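Local structure of putative membrane anchored protein (Corynebacterium diphtheriae, 3LSO) at residues B[261-266]-B[277-282]; B[378-383]-B[432-437]; B[144-149]-B[187-192]. The protein is of unknown function but is probably exported and held at the bacterial membrane, with an elongated, beta-rich extracytoplasmic part. One frame throughout, in Å; residues are numbered along the deposited sequence.

Contact 1: residues B[261-266]-B[277-282]; sequences TITARF and DGETII
Strands 258-267 and 278-285 form a beta hairpin, and segments 261-266 and 277-282 show its antiparallel pairing at both backbone and side-chain level. In the backbone, I262 and T280 make one hydrogen-bonded pair, I262 N lying 2.9 Å from T280 O and T280 N returning the bond to I262 O. A264 and G278 make the next, A264 N meeting G278 O at 2.8 Å in a nearly straight bond (170°). At the non-hydrogen-bonded positions CA-H groups face carbonyls instead, as where E279 CA sits 3.2 Å from I262 O.

A salt bridge lies at the end nearest the loop that joins the strands. The R265 chain, bent at chi3 (-71°), grips the D277 carboxylate side-on: NE reaches OD1 at 2.8 Å and NH2 reaches OD2 at 2.6 Å. Both oxygens use their syn lone pairs, although the two planes are turned 33° apart. R265 NH1 bonds to P462 O. On the face of T261 and T263, T263 OG1 donates to E279 OE2 (2.8 Å) from above the carboxylate plane, and H233 NE2 bonds the same oxygen.

Apolar contact occupies the other face, where the I262 and I282 side chains cross obliquely, I262 CG1 3.7 Å from I282 CD1, and I211 touches both.

The buried guanidinium thus has acceptors on all three nitrogens, and its two-point grip probably keeps D277 ionised and links strand 258-267 to the residue preceding strand 278-285.

Contact 2: residues B[378-383]-B[432-437]; sequences YDPEWK and GVYKYS
Segment 432-437 opens as the end of strand 425-435, whereas 378-383 is a loop segment that ends in the start of a 3-10 turn, so the two meet without any shared backbone pairing. Their touching parts run 136° apart, and the nearest CA atoms, those of P380 and Y434, are 6.3 Å from each other. The loop is shaped locally by an Asx turn, D379 OD1 accepting from E381 N at 2.9 Å. E381 then takes a left-handed backbone conformation (phi 48°), which turns the chain into W382.

P380 is the central side chain of the loop, set between two aromatic groups. Its CA stands over one face of the Y434 ring, 3.9 Å from the ring centroid, in a CH-pi contact. Its CB lies beside Y434 CD2 at 3.6 Å and also above one face of the W382 ring. The tyrosine reaches this position because its CG is anti to the backbone N (chi1 172°), which sends the ring across toward the loop. Further out along that ring, Y378 CB packs on Y434 CE2 at 3.8 Å, while Y378 O comes up at the ring edge, near its plane. W382 completes the contact with its CH2 corner, 3.8 Å from V433 O.

Neighbours in the sheet extend this cluster: Y338 meets the rings of both Y378 and Y434, and W382 NE1 bonds to E339 OE1. The P380 carbonyl is taken by K441 NZ.

No hydrogen bond joins the two segments, so the loop is held on the strand by dispersion and CH-pi contact. P380 O and W382 NE1 instead find partners on strands 440-453 and 335-343, so polar contacts to these two neighbouring strands accompany the apolar contact with 425-435.

Contact 3: residues B[144-149]-B[187-192]; sequences LQALTE and VKVDPA
E149 contributes the largest share of this contact, lying just beyond the end of strand 132-146 and running along the chain that leaves strand 185-190. Its backbone comes close as well as its side chain: E149 CA is 3.3 Å from V189 O, and E149 CB lies 3.4 Å from that same oxygen. The CG takes the crowded position between backbone N and carbonyl carbon (chi1 72°), and from there the chain is extended, carrying the carboxylate over to P191. The two side chains cross obliquely, with E149 OE1 set against CB and CG of the proline ring.

V189 is the second principal residue and, unlike E149, is buried. With its CG1 anti to the backbone N (chi1 -170°), it directs this methyl to A146 CB at 3.6 Å. The same CG1 lies 3.9 Å from T148 O, so one branch of the valine touches both the A146 methyl and the T148 carbonyl. L152 of strand 150-167 also touches V189, while T148 N is bonded to N101 OD1.

P191, the third, offers CB and CG to the carboxylate oxygen in a solvent-exposed position. The nearest CA pair of the two segments is E149 and P191, 4.5 Å apart.

Segment 144-149 lies in the sequence range of the DIP2116-like N-terminal family, grouped with the E-set clan, and the contact joins it to the chain running on from strand 185-190. With no hydrogen bond or salt bridge between the segments, the contact is van der Waals in kind, apolar and buried where A146 meets V189, exposed where the carboxylate oxygen of E149 meets P191.

From the N terminus the three contacts follow in series, none nested in or crossing another. Contact 3 closes first, with 37 residues, largely strand, between its segments, and joins the ends of strands 132-146 and 185-190 in the N-terminal region. The chain then enters a five-stranded sheet, where contact 1 closes the short hairpin between strands 258-267 and 278-285. Contact 2 comes last, bringing a long loop onto strand 425-435 across 48 intervening residues. The centres of contacts 3 and 1 are about 24 Å apart, those of 1 and 2 about 44 Å, and those of 2 and 3 about 63 Å, consistent with successive regions of an elongated molecule.

Contact 1: residues B[261-266]-B[277-282]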
loop_
_atom_site.group_PDB
_atom_site.type_symbol
_atom_site.label_atom_id
_atom_site.label_comp_id
_atom_site.label_asym_id
_atom_site.label_seq_id
_atom_site.Cartn_x
_atom_site.Cartn_y
_atom_site.Cartn_z
ATOM N N THR B 261 15.747 -3.699 -6.564
ATOM C CA THR B 261 15.089 -2.942 -5.506
ATOM C C THR B 261 15.266 -1.465 -5.794
ATOM O O THR B 261 16.382 -0.957 -5.830
ATOM C CB THR B 261 15.699 -3.262 -4.150
ATOM O OG1 THR B 261 15.412 -4.623 -3.805
ATOM C CG2 THR B 261 15.085 -2.423 -3.116
ATOM N N ILE B 262 14.158 -0.786 -6.036
ATOM C CA ILE B 262 14.192 0.635 -6.288
ATOM C C ILE B 262 13.767 1.333 -5.017
ATOM O O ILE B 262 12.765 0.955 -4.379
ATOM C CB ILE B 262 13.255 1.029 -7.438
ATOM C CG1 ILE B 262 13.456 0.104 -8.647
ATOM C CG2 ILE B 262 13.453 2.484 -7.832
ATOM C CD1 ILE B 262 14.893 0.078 -9.196
ATOM N N THR B 263 14.550 2.342 -4.640
ATOM C CA THR B 263 14.252 3.131 -3.461
ATOM C C THR B 263 14.228 4.589 -3.863
ATOM O O THR B 263 15.076 5.032 -4.662
ATOM C CB THR B 263 15.266 2.867 -2.346
ATOM O OG1 THR B 263 15.312 1.452 -2.084
ATOM C CG2 THR B 263 14.855 3.587 -1.073
ATOM N N ALA B 264 13.228 5.313 -3.359
ATOM C CA ALA B 264 13.098 6.753 -3.577
ATOM C C ALA B 264 13.175 7.423 -2.227
ATOM O O ALA B 264 12.539 6.962 -1.257
ATOM C CB ALA B 264 11.780 7.085 -4.244
ATOM N N ARG B 265 13.952 8.505 -2.168
ATOM C CA ARG B 265 14.224 9.207 -0.922
ATOM C C ARG B 265 14.084 10.699 -1.145
ATOM O O ARG B 265 14.697 11.256 -2.058
ATOM C CB ARG B 265 15.632 8.882 -0.430
ATOM C CG ARG B 265 16.126 9.832 0.639
ATOM C CD ARG B 265 17.346 9.317 1.366
ATOM N NE ARG B 265 17.000 8.200 2.232
ATOM C CZ ARG B 265 17.887 7.444 2.867
ATOM N NH1 ARG B 265 19.182 7.695 2.748
ATOM N NH2 ARG B 265 17.479 6.434 3.624
ATOM N N PHE B 266 13.272 11.344 -0.312
ATOM C CA PHE B 266 13.069 12.795 -0.390
ATOM C C PHE B 266 14.205 13.574 0.288
ATOM O O PHE B 266 14.574 13.291 1.430
ATOM C CB PHE B 266 11.698 13.193 0.176
ATOM C CG PHE B 266 11.321 14.624 -0.080
ATOM C CD1 PHE B 266 11.011 15.062 -1.366
ATOM C CD2 PHE B 266 11.261 15.543 0.970
ATOM C CE1 PHE B 266 10.652 16.401 -1.608
ATOM C CE2 PHE B 266 10.898 16.885 0.742
ATOM C CZ PHE B 266 10.592 17.313 -0.550
ATOM N N ASP B 277 11.375 6.559 3.303
ATOM C CA ASP B 277 11.689 6.182 1.931
ATOM C C ASP B 277 10.587 5.293 1.359
ATOM O O ASP B 277 9.975 4.503 2.076
ATOM C CB ASP B 277 13.009 5.396 1.873
ATOM C CG ASP B 277 14.236 6.202 2.362
ATOM O OD1 ASP B 277 14.364 7.419 2.055
ATOM O OD2 ASP B 277 15.096 5.583 3.040
ATOM N N GLY B 278 10.343 5.421 0.061
ATOM C CA GLY B 278 9.493 4.466 -0.650
ATOM C C GLY B 278 10.315 3.413 -1.374
ATOM O O GLY B 278 11.322 3.751 -1.976
ATOM N N GLU B 279 9.903 2.144 -1.301
ATOM C CA GLU B 279 10.581 1.071 -2.032
ATOM C C GLU B 279 9.634 0.286 -2.881
ATOM O O GLU B 279 8.491 0.078 -2.502
ATOM C CB GLU B 279 11.328 0.101 -1.093
ATOM C CG GLU B 279 12.813 0.399 -1.007
ATOM C CD GLU B 279 13.660 -0.633 -0.264
ATOM O OE1 GLU B 279 13.257 -1.812 -0.048
ATOM O OE2 GLU B 279 14.784 -0.239 0.100
ATOM N N THR B 280 10.120 -0.171 -4.026
ATOM C CA THR B 280 9.419 -1.209 -4.793
ATOM C C THR B 280 10.434 -2.215 -5.399
ATOM O O THR B 280 11.653 -1.981 -5.359
ATOM C CB THR B 280 8.444 -0.578 -5.842
ATOM O OG1 THR B 280 7.391 -1.495 -6.155
ATOM C CG2 THR B 280 9.158 -0.205 -7.114
ATOM N N ILE B 281 9.950 -3.326 -5.944
ATOM C CA ILE B 281 10.834 -4.302 -6.532
ATOM C C ILE B 281 10.447 -4.528 -7.965
ATOM O O ILE B 281 9.283 -4.801 -8.229
ATOM C CB ILE B 281 10.752 -5.628 -5.771
ATOM C CG1 ILE B 281 11.350 -5.454 -4.377
ATOM C CG2 ILE B 281 11.484 -6.738 -6.542
ATOM C CD1 ILE B 281 11.406 -6.716 -3.555
ATOM N N ILE B 282 11.401 -4.430 -8.888
ATOM C CA ILE B 282 11.139 -4.713 -10.295
ATOM C C ILE B 282 11.871 -5.956 -10.741
ATOM O O ILE B 282 13.093 -6.011 -10.661
ATOM C CB ILE B 282 11.678 -3.649 -11.215
ATOM C CG1 ILE B 282 11.066 -2.292 -10.921
ATOM C CG2 ILE B 282 11.354 -4.008 -12.676
ATOM C CD1 ILE B 282 11.771 -1.166 -11.717
#

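Contact 2: residues B[378-383]-B[432-437]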
loop_
_atom_site.group_PDB
_atom_site.type_symbol
_atom_site.label_atom_id
_atom_site.label_comp_id
_atom_site.label_asym_id
_atom_site.label_seq_id
_atom_site.Cartn_x
_atom_site.Cartn_y
_atom_site.Cartn_z
ATOM N N TYR B 378 5.010 -31.529 -41.140
ATOM C CA TYR B 378 5.411 -30.253 -41.735
ATOM C C TYR B 378 6.658 -29.649 -41.099
ATOM O O TYR B 378 6.704 -29.444 -39.899
ATOM C CB TYR B 378 4.279 -29.213 -41.679
ATOM C CG TYR B 378 2.949 -29.589 -42.311
ATOM C CD1 TYR B 378 2.882 -30.398 -43.443
ATOM C CD2 TYR B 378 1.757 -29.091 -41.787
ATOM C CE1 TYR B 378 1.685 -30.722 -44.006
ATOM C CE2 TYR B 378 0.525 -29.405 -42.369
ATOM C CZ TYR B 378 0.510 -30.222 -43.465
ATOM O OH TYR B 378 -0.690 -30.554 -44.025
ATOM N N ASP B 379 7.634 -29.323 -41.937
ATOM C CA ASP B 379 8.906 -28.733 -41.529
ATOM C C ASP B 379 8.671 -27.283 -41.092
ATOM O O ASP B 379 8.234 -26.455 -41.912
ATOM C CB ASP B 379 9.854 -28.780 -42.749
ATOM C CG ASP B 379 11.306 -28.455 -42.421
ATOM O OD1 ASP B 379 11.588 -27.802 -41.395
ATOM O OD2 ASP B 379 12.183 -28.854 -43.222
ATOM N N PRO B 380 8.954 -26.950 -39.816
ATOM C CA PRO B 380 8.767 -25.593 -39.339
ATOM C C PRO B 380 9.818 -24.653 -39.889
ATOM O O PRO B 380 9.677 -23.445 -39.790
ATOM C CB PRO B 380 8.961 -25.730 -37.844
ATOM C CG PRO B 380 9.889 -26.816 -37.712
ATOM C CD PRO B 380 9.447 -27.813 -38.740
ATOM N N GLU B 381 10.874 -25.207 -40.454
ATOM C CA GLU B 381 11.892 -24.404 -41.120
ATOM C C GLU B 381 12.356 -23.221 -40.276
ATOM O O GLU B 381 12.287 -22.051 -40.716
ATOM C CB GLU B 381 11.412 -23.948 -42.485
ATOM C CG GLU B 381 11.462 -25.056 -43.506
ATOM C CD GLU B 381 10.846 -24.659 -44.834
ATOM O OE1 GLU B 381 10.167 -23.609 -44.907
ATOM O OE2 GLU B 381 11.032 -25.417 -45.808
ATOM N N TRP B 382 12.838 -23.563 -39.077
ATOM C CA TRP B 382 13.323 -22.616 -38.089
ATOM C C TRP B 382 14.564 -21.926 -38.573
ATOM O O TRP B 382 14.865 -20.848 -38.103
ATOM C CB TRP B 382 13.686 -23.324 -36.788
ATOM C CG TRP B 382 12.539 -23.858 -35.974
ATOM C CD1 TRP B 382 12.212 -25.161 -35.794
ATOM C CD2 TRP B 382 11.584 -23.099 -35.239
ATOM N NE1 TRP B 382 11.114 -25.273 -34.996
ATOM C CE2 TRP B 382 10.708 -24.016 -34.630
ATOM C CE3 TRP B 382 11.380 -21.724 -35.036
ATOM C CZ2 TRP B 382 9.641 -23.609 -33.808
ATOM C CZ3 TRP B 382 10.335 -21.317 -34.228
ATOM C CH2 TRP B 382 9.473 -22.259 -33.618
ATOM N N LYS B 383 15.285 -22.547 -39.502
ATOM C CA LYS B 383 16.556 -22.025 -39.968
ATOM C C LYS B 383 16.341 -20.758 -40.766
ATOM O O LYS B 383 17.302 -20.082 -41.143
ATOM C CB LYS B 383 17.292 -23.071 -40.818
ATOM C CG LYS B 383 16.812 -23.150 -42.274
ATOM C CD LYS B 383 16.868 -24.539 -42.873
ATOM C CE LYS B 383 16.235 -24.534 -44.265
ATOM N NZ LYS B 383 16.255 -25.873 -44.953
ATOM N N GLY B 432 8.195 -23.278 -27.991
ATOM C CA GLY B 432 8.275 -23.129 -29.448
ATOM C C GLY B 432 6.938 -23.605 -30.018
ATOM O O GLY B 432 6.408 -24.622 -29.559
ATOM N N VAL B 433 6.356 -22.868 -30.966
ATOM C CA VAL B 433 5.118 -23.321 -31.587
ATOM C C VAL B 433 5.154 -23.121 -33.082
ATOM O O VAL B 433 5.712 -22.145 -33.576
ATOM C CB VAL B 433 3.888 -22.602 -31.039
ATOM C CG1 VAL B 433 3.786 -22.849 -29.599
ATOM C CG2 VAL B 433 4.027 -21.115 -31.236
ATOM N N TYR B 434 4.535 -24.047 -33.797
ATOM C CA TYR B 434 4.345 -23.907 -35.227
ATOM C C TYR B 434 2.928 -24.406 -35.386
ATOM O O TYR B 434 2.656 -25.587 -35.070
ATOM C CB TYR B 434 5.344 -24.789 -35.990
ATOM C CG TYR B 434 5.134 -24.890 -37.472
ATOM C CD1 TYR B 434 4.743 -23.770 -38.232
ATOM C CD2 TYR B 434 5.350 -26.101 -38.143
ATOM C CE1 TYR B 434 4.544 -23.869 -39.619
ATOM C CE2 TYR B 434 5.163 -26.212 -39.542
ATOM C CZ TYR B 434 4.760 -25.092 -40.250
ATOM O OH TYR B 434 4.594 -25.171 -41.590
ATOM N N LYS B 435 2.032 -23.512 -35.837
ATOM C CA LYS B 435 0.590 -23.774 -35.825
ATOM C C LYS B 435 -0.118 -22.906 -36.827
ATOM O O LYS B 435 0.481 -21.957 -37.349
ATOM C CB LYS B 435 0.021 -23.489 -34.433
ATOM C CG LYS B 435 0.029 -22.022 -34.024
ATOM C CD LYS B 435 -0.189 -21.869 -32.540
ATOM C CE LYS B 435 -0.375 -20.404 -32.188
ATOM N NZ LYS B 435 -0.772 -20.223 -30.767
ATOM N N TYR B 436 -1.399 -23.203 -37.054
ATOM C CA TYR B 436 -2.277 -22.446 -37.968
ATOM C C TYR B 436 -2.108 -22.806 -39.432
ATOM O O TYR B 436 -0.994 -23.141 -39.868
ATOM C CB TYR B 436 -2.116 -20.925 -37.847
ATOM C CG TYR B 436 -2.452 -20.370 -36.497
ATOM C CD1 TYR B 436 -3.125 -21.142 -35.551
ATOM C CD2 TYR B 436 -2.107 -19.065 -36.165
ATOM C CE1 TYR B 436 -3.428 -20.632 -34.306
ATOM C CE2 TYR B 436 -2.423 -18.525 -34.926
ATOM C CZ TYR B 436 -3.082 -19.319 -33.995
ATOM O OH TYR B 436 -3.399 -18.806 -32.757
ATOM N N SER B 437 -3.239 -22.740 -40.155
ATOM C CA SER B 437 -3.335 -22.757 -41.611
ATOM C C SER B 437 -2.407 -21.701 -42.205
ATOM O O SER B 437 -1.497 -22.032 -42.949
ATOM C CB SER B 437 -4.789 -22.420 -41.978
ATOM O OG SER B 437 -5.256 -23.046 -43.166
#

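Contact 3: residues B[144-149]-B[187-192]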
loop_
_atom_site.group_PDB
_atom_site.type_symbol
_atom_site.label_atom_id
_atom_site.label_comp_id
_atom_site.label_asym_id
_atom_site.label_seq_id
_atom_site.Cartn_x
_atom_site.Cartn_y
_atom_site.Cartn_z
ATOM N N LEU B 144 -8.787 19.411 14.810
ATOM C CA LEU B 144 -7.505 18.970 15.321
ATOM C C LEU B 144 -6.715 18.284 14.216
ATOM O O LEU B 144 -7.284 17.826 13.218
ATOM C CB LEU B 144 -7.726 17.985 16.465
ATOM C CG LEU B 144 -8.672 18.345 17.628
ATOM C CD1 LEU B 144 -9.187 17.095 18.319
ATOM C CD2 LEU B 144 -7.995 19.258 18.629
ATOM N N GLN B 145 -5.399 18.225 14.392
ATOM C CA GLN B 145 -4.584 17.268 13.655
ATOM C C GLN B 145 -3.679 16.494 14.614
ATOM O O GLN B 145 -3.253 17.022 15.647
ATOM C CB GLN B 145 -3.790 17.942 12.531
ATOM C CG GLN B 145 -2.984 19.159 12.949
ATOM C CD GLN B 145 -2.164 19.731 11.798
ATOM O OE1 GLN B 145 -2.719 20.252 10.825
ATOM N NE2 GLN B 145 -0.834 19.644 11.910
ATOM N N ALA B 146 -3.413 15.234 14.279
ATOM C CA ALA B 146 -2.506 14.412 15.063
ATOM C C ALA B 146 -1.076 14.646 14.596
ATOM O O ALA B 146 -0.843 14.939 13.425
ATOM C CB ALA B 146 -2.873 12.983 14.934
ATOM N N LEU B 147 -0.122 14.524 15.515
ATOM C CA LEU B 147 1.252 14.935 15.238
ATOM C C LEU B 147 2.050 13.818 14.610
ATOM O O LEU B 147 2.673 14.006 13.560
ATOM C CB LEU B 147 1.949 15.410 16.511
ATOM C CG LEU B 147 1.176 16.344 17.443
ATOM C CD1 LEU B 147 2.042 16.762 18.615
ATOM C CD2 LEU B 147 0.666 17.543 16.696
ATOM N N THR B 148 2.032 12.658 15.265
ATOM C CA THR B 148 2.729 11.458 14.783
ATOM C C THR B 148 1.807 10.249 14.911
ATOM O O THR B 148 0.899 10.243 15.753
ATOM C CB THR B 148 4.032 11.203 15.575
ATOM O OG1 THR B 148 3.749 11.177 16.978
ATOM C CG2 THR B 148 5.067 12.297 15.295
ATOM N N GLU B 149 2.041 9.238 14.080
ATOM C CA GLU B 149 1.192 8.038 14.014
ATOM C C GLU B 149 0.970 7.367 15.373
ATOM O O GLU B 149 1.788 7.501 16.282
ATOM C CB GLU B 149 1.773 7.019 13.016
ATOM C CG GLU B 149 3.051 6.313 13.498
ATOM C CD GLU B 149 3.593 5.268 12.518
ATOM O OE1 GLU B 149 3.138 5.216 11.352
ATOM O OE2 GLU B 149 4.489 4.484 12.921
ATOM N N VAL B 187 -9.267 7.227 18.425
ATOM C CA VAL B 187 -8.957 7.396 17.007
ATOM C C VAL B 187 -7.592 6.794 16.646
ATOM O O VAL B 187 -6.568 7.181 17.212
ATOM C CB VAL B 187 -9.016 8.882 16.570
ATOM C CG1 VAL B 187 -9.031 8.986 15.045
ATOM C CG2 VAL B 187 -10.242 9.587 17.161
ATOM N N LYS B 188 -7.598 5.834 15.719
ATOM C CA LYS B 188 -6.369 5.292 15.147
ATOM C C LYS B 188 -5.649 6.391 14.345
ATOM O O LYS B 188 -6.284 7.163 13.625
ATOM C CB LYS B 188 -6.683 4.098 14.263
ATOM N N VAL B 189 -4.333 6.489 14.492
ATOM C CA VAL B 189 -3.589 7.481 13.732
ATOM C C VAL B 189 -2.564 6.826 12.818
ATOM O O VAL B 189 -1.532 6.323 13.268
ATOM C CB VAL B 189 -2.892 8.522 14.621
ATOM C CG1 VAL B 189 -2.351 9.649 13.773
ATOM C CG2 VAL B 189 -3.846 9.075 15.626
ATOM N N ASP B 190 -2.867 6.841 11.526
ATOM C CA ASP B 190 -1.928 6.405 10.504
ATOM C C ASP B 190 -0.854 7.480 10.311
ATOM O O ASP B 190 -1.001 8.597 10.795
ATOM C CB ASP B 190 -2.672 6.100 9.198
ATOM C CG ASP B 190 -3.751 5.033 9.376
ATOM O OD1 ASP B 190 -3.605 4.162 10.270
ATOM O OD2 ASP B 190 -4.748 5.066 8.621
ATOM N N PRO B 191 0.239 7.146 9.624
ATOM C CA PRO B 191 1.267 8.165 9.485
ATOM C C PRO B 191 0.994 9.096 8.307
ATOM O O PRO B 191 0.172 8.771 7.433
ATOM C CB PRO B 191 2.530 7.348 9.221
ATOM C CG PRO B 191 2.048 6.003 8.745
ATOM C CD PRO B 191 0.574 5.910 8.897
ATOM N N ALA B 192 1.681 10.239 8.294
ATOM C CA ALA B 192 1.663 11.141 7.146
ATOM C C ALA B 192 2.209 10.398 5.942
ATOM O O ALA B 192 3.274 9.766 6.016
ATOM C CB ALA B 192 2.487 12.378 7.424
#